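Local coordinates for trigger factor (Thermotoga maritima, PDB 2NSC), which probably binds the ribosome through this N-terminal domain and, as the full-length chaperone and prolyl isomerase, keeps newly made protein chains in an open conformation, at residues A[29-34]-A[64-69]. Numbering follows the deposited sequence.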
ATOM      1  N   ASP A  29      -2.543  -9.185  -0.370  1.00 20.85           N
ATOM      2  CA  ASP A  29      -3.396 -10.367  -0.190  1.00 20.78           C
ATOM      3  C   ASP A  29      -4.841  -9.995   0.195  1.00 20.36           C
ATOM      4  O   ASP A  29      -5.785 -10.630  -0.268  1.00 20.31           O
ATOM      5  CB  ASP A  29      -2.822 -11.295   0.893  1.00 21.12           C
ATOM      6  CG  ASP A  29      -1.596 -12.081   0.435  1.00 24.05           C
ATOM      7  OD1 ASP A  29      -1.367 -12.189  -0.795  1.00 27.01           O
ATOM      8  OD2 ASP A  29      -0.866 -12.622   1.319  1.00 25.97           O
ATOM      9  N   LYS A  30      -5.020  -8.999   1.066  1.00 19.65           N
ATOM     10  CA  LYS A  30      -6.365  -8.561   1.406  1.00 19.29           C
ATOM     11  C   LYS A  30      -7.020  -7.975   0.163  1.00 19.89           C
ATOM     12  O   LYS A  30      -8.210  -8.188  -0.073  1.00 19.51           O
ATOM     13  CB  LYS A  30      -6.359  -7.515   2.512  1.00 19.16           C
ATOM     14  CG  LYS A  30      -5.874  -8.013   3.877  1.00 19.52           C
ATOM     15  CD  LYS A  30      -5.805  -6.871   4.880  1.00 18.93           C
ATOM     16  CE  LYS A  30      -5.093  -7.308   6.155  1.00 22.40           C
ATOM     17  NZ  LYS A  30      -5.125  -6.224   7.193  1.00 22.41           N
ATOM     18  N   ALA A  31      -6.239  -7.237  -0.630  1.00 19.59           N
ATOM     19  CA  ALA A  31      -6.737  -6.627  -1.862  1.00 20.14           C
ATOM     20  C   ALA A  31      -7.235  -7.679  -2.851  1.00 20.47           C
ATOM     21  O   ALA A  31      -8.290  -7.517  -3.459  1.00 20.99           O
ATOM     22  CB  ALA A  31      -5.650  -5.752  -2.504  1.00 20.03           C
ATOM     23  N   VAL A  32      -6.480  -8.763  -3.010  1.00 20.85           N
ATOM     24  CA  VAL A  32      -6.897  -9.881  -3.870  1.00 20.70           C
ATOM     25  C   VAL A  32      -8.212 -10.487  -3.362  1.00 21.03           C
ATOM     26  O   VAL A  32      -9.152 -10.692  -4.124  1.00 21.32           O
ATOM     27  CB  VAL A  32      -5.771 -10.959  -3.972  1.00 20.41           C
ATOM     28  CG1 VAL A  32      -6.251 -12.182  -4.694  1.00 19.42           C
ATOM     29  CG2 VAL A  32      -4.517 -10.375  -4.645  1.00 19.62           C
ATOM     30  N   ARG A  33      -8.257 -10.754  -2.063  1.00 21.15           N
ATOM     31  CA  ARG A  33      -9.433 -11.277  -1.369  1.00 21.77           C
ATOM     32  C   ARG A  33     -10.660 -10.390  -1.605  1.00 21.51           C
ATOM     33  O   ARG A  33     -11.740 -10.874  -1.916  1.00 21.28           O
ATOM     34  CB  ARG A  33      -9.114 -11.338   0.130  1.00 21.45           C
ATOM     35  CG  ARG A  33      -9.987 -12.240   0.983  1.00 23.36           C
ATOM     36  CD  ARG A  33      -9.316 -12.423   2.357  1.00 22.86           C
ATOM     37  NE  ARG A  33      -8.063 -13.128   2.159  1.00 22.89           N
ATOM     38  CZ  ARG A  33      -6.918 -12.879   2.779  1.00 22.51           C
ATOM     39  NH1 ARG A  33      -6.805 -11.908   3.691  1.00 20.30           N
ATOM     40  NH2 ARG A  33      -5.869 -13.627   2.465  1.00 22.40           N
ATOM     41  N   TYR A  34     -10.474  -9.084  -1.449  1.00 21.57           N
ATOM     42  CA  TYR A  34     -11.556  -8.116  -1.567  1.00 21.39           C
ATOM     43  C   TYR A  34     -12.099  -8.079  -2.996  1.00 21.14           C
ATOM     44  O   TYR A  34     -13.307  -8.059  -3.220  1.00 20.78           O
ATOM     45  CB  TYR A  34     -11.016  -6.737  -1.172  1.00 21.33           C
ATOM     46  CG  TYR A  34     -11.993  -5.610  -1.359  1.00 21.88           C
ATOM     47  CD1 TYR A  34     -12.911  -5.283  -0.353  1.00 22.60           C
ATOM     48  CD2 TYR A  34     -11.980  -4.838  -2.516  1.00 21.40           C
ATOM     49  CE1 TYR A  34     -13.819  -4.230  -0.513  1.00 22.31           C
ATOM     50  CE2 TYR A  34     -12.881  -3.782  -2.677  1.00 22.20           C
ATOM     51  CZ  TYR A  34     -13.800  -3.492  -1.677  1.00 21.68           C
ATOM     52  OH  TYR A  34     -14.698  -2.455  -1.837  1.00 23.68           O
ATOM     53  N   GLU A  64      -3.769   1.274  -5.197  1.00 23.12           N
ATOM     54  CA  GLU A  64      -4.757   2.044  -4.440  1.00 22.50           C
ATOM     55  C   GLU A  64      -5.457   1.153  -3.421  1.00 21.51           C
ATOM     56  O   GLU A  64      -5.643   1.554  -2.268  1.00 21.41           O
ATOM     57  CB  GLU A  64      -5.786   2.678  -5.376  1.00 22.63           C
ATOM     58  CG  GLU A  64      -5.189   3.715  -6.329  1.00 25.36           C
ATOM     59  CD  GLU A  64      -4.350   4.787  -5.605  1.00 29.95           C
ATOM     60  OE1 GLU A  64      -4.788   5.323  -4.551  1.00 29.84           O
ATOM     61  OE2 GLU A  64      -3.244   5.095  -6.110  1.00 31.91           O
ATOM     62  N   TYR A  65      -5.826  -0.053  -3.856  1.00 20.38           N
ATOM     63  CA  TYR A  65      -6.446  -1.050  -2.977  1.00 19.90           C
ATOM     64  C   TYR A  65      -5.459  -1.526  -1.924  1.00 19.23           C
ATOM     65  O   TYR A  65      -5.810  -1.685  -0.748  1.00 18.65           O
ATOM     66  CB  TYR A  65      -7.006  -2.228  -3.793  1.00 20.09           C
ATOM     67  CG  TYR A  65      -8.331  -1.923  -4.477  1.00 19.92           C
ATOM     68  CD1 TYR A  65      -9.497  -1.701  -3.716  1.00 19.75           C
ATOM     69  CD2 TYR A  65      -8.426  -1.830  -5.882  1.00 20.28           C
ATOM     70  CE1 TYR A  65     -10.741  -1.416  -4.330  1.00 18.97           C
ATOM     71  CE2 TYR A  65      -9.684  -1.523  -6.509  1.00 19.75           C
ATOM     72  CZ  TYR A  65     -10.827  -1.328  -5.718  1.00 19.24           C
ATOM     73  OH  TYR A  65     -12.057  -1.045  -6.289  1.00 19.63           O
ATOM     74  N   THR A  66      -4.211  -1.729  -2.345  1.00 18.73           N
ATOM     75  CA  THR A  66      -3.149  -2.079  -1.401  1.00 18.81           C
ATOM     76  C   THR A  66      -2.998  -1.015  -0.318  1.00 18.75           C
ATOM     77  O   THR A  66      -2.926  -1.341   0.867  1.00 18.88           O
ATOM     78  CB  THR A  66      -1.804  -2.376  -2.098  1.00 18.64           C
ATOM     79  OG1 THR A  66      -1.994  -3.435  -3.048  1.00 19.53           O
ATOM     80  CG2 THR A  66      -0.764  -2.834  -1.084  1.00 18.67           C
ATOM     81  N   LEU A  67      -2.989   0.252  -0.711  1.00 18.50           N
ATOM     82  CA  LEU A  67      -2.858   1.323   0.252  1.00 18.50           C
ATOM     83  C   LEU A  67      -4.082   1.417   1.154  1.00 18.71           C
ATOM     84  O   LEU A  67      -3.936   1.710   2.340  1.00 19.66           O
ATOM     85  CB  LEU A  67      -2.597   2.648  -0.459  1.00 18.31           C
ATOM     86  CG  LEU A  67      -1.170   2.843  -0.942  1.00 17.96           C
ATOM     87  CD1 LEU A  67      -1.151   3.871  -2.077  1.00 17.31           C
ATOM     88  CD2 LEU A  67      -0.247   3.246   0.218  1.00 15.71           C
ATOM     89  N   ASP A  68      -5.281   1.164   0.614  1.00 18.81           N
ATOM     90  CA  ASP A  68      -6.517   1.141   1.437  1.00 18.46           C
ATOM     91  C   ASP A  68      -6.357   0.193   2.618  1.00 18.71           C
ATOM     92  O   ASP A  68      -6.668   0.539   3.744  1.00 18.05           O
ATOM     93  CB  ASP A  68      -7.734   0.666   0.635  1.00 17.76           C
ATOM     94  CG  ASP A  68      -8.291   1.735  -0.292  1.00 20.37           C
ATOM     95  OD1 ASP A  68      -8.015   2.937  -0.074  1.00 22.07           O
ATOM     96  OD2 ASP A  68      -9.011   1.370  -1.249  1.00 19.97           O
ATOM     97  N   PHE A  69      -5.888  -1.022   2.341  1.00 18.77           N
ATOM     98  CA  PHE A  69      -5.717  -2.000   3.397  1.00 19.58           C
ATOM     99  C   PHE A  69      -4.548  -1.691   4.338  1.00 20.29           C
ATOM    100  O   PHE A  69      -4.601  -2.030   5.522  1.00 20.71           O
ATOM    101  CB  PHE A  69      -5.678  -3.423   2.831  1.00 19.13           C
ATOM    102  CG  PHE A  69      -7.037  -3.928   2.414  1.00 18.74           C
ATOM    103  CD1 PHE A  69      -7.972  -4.309   3.380  1.00 18.73           C
ATOM    104  CD2 PHE A  69      -7.400  -3.966   1.061  1.00 16.05           C
ATOM    105  CE1 PHE A  69      -9.245  -4.753   2.997  1.00 19.87           C
ATOM    106  CE2 PHE A  69      -8.651  -4.395   0.671  1.00 15.80           C
ATOM    107  CZ  PHE A  69      -9.585  -4.785   1.628  1.00 19.04           C
TER
HETATM  108  O   HOH W   1      -3.380  -4.641   5.904  1.00 23.42           O
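Phe69 reaches across from helix 62-71 and lays its ring against Lys30, Ala31 and Tyr34 of helix 21-36. Lys30 CB sits over one ring face in a CH-pi contact, 3.8 Å from the centroid, while CD of Lys30 touches Phe69 CD1 at 3.7 Å. The far tip of the ring, Phe69 CZ, meets Tyr34 CB at 3.7 Å, and the Phe69 edge is turned toward the face of the Tyr34 ring in an offset edge-to-face pair with planes at 67°. Tyr34 CG, set anti to its backbone N (chi1 175°), lies in plane at that Phe69 edge. Tyr34 CE2 also meets Tyr65 CE1 at 3.6 Å, with the two planes inclined obliquely. Nearby, Ala31 CB packs on Tyr65 CB (4.0 Å) where the backbones come closest; the small residue suits the approach of the axes of 29-34 and 64-69 to 8.6 Å, with 111° between their directions. From its extended chain Lys30 NZ donates to a water (2.7 Å), which in turn donates to Phe69 O. Phe69 also touches Ala27 and Tyr65 touches Leu35, both on helix 21-36, whereas Asp68 and Glu64 form salt bridges with Arg92. With no direct hydrogen bond between the segments, the fit of these two helices of the N-terminal domain, which probably binds the ribosome, rests on the shapes of apolar groups, while the water lets the lysine ammonium stay solvated as its aliphatic chain covers Phe69.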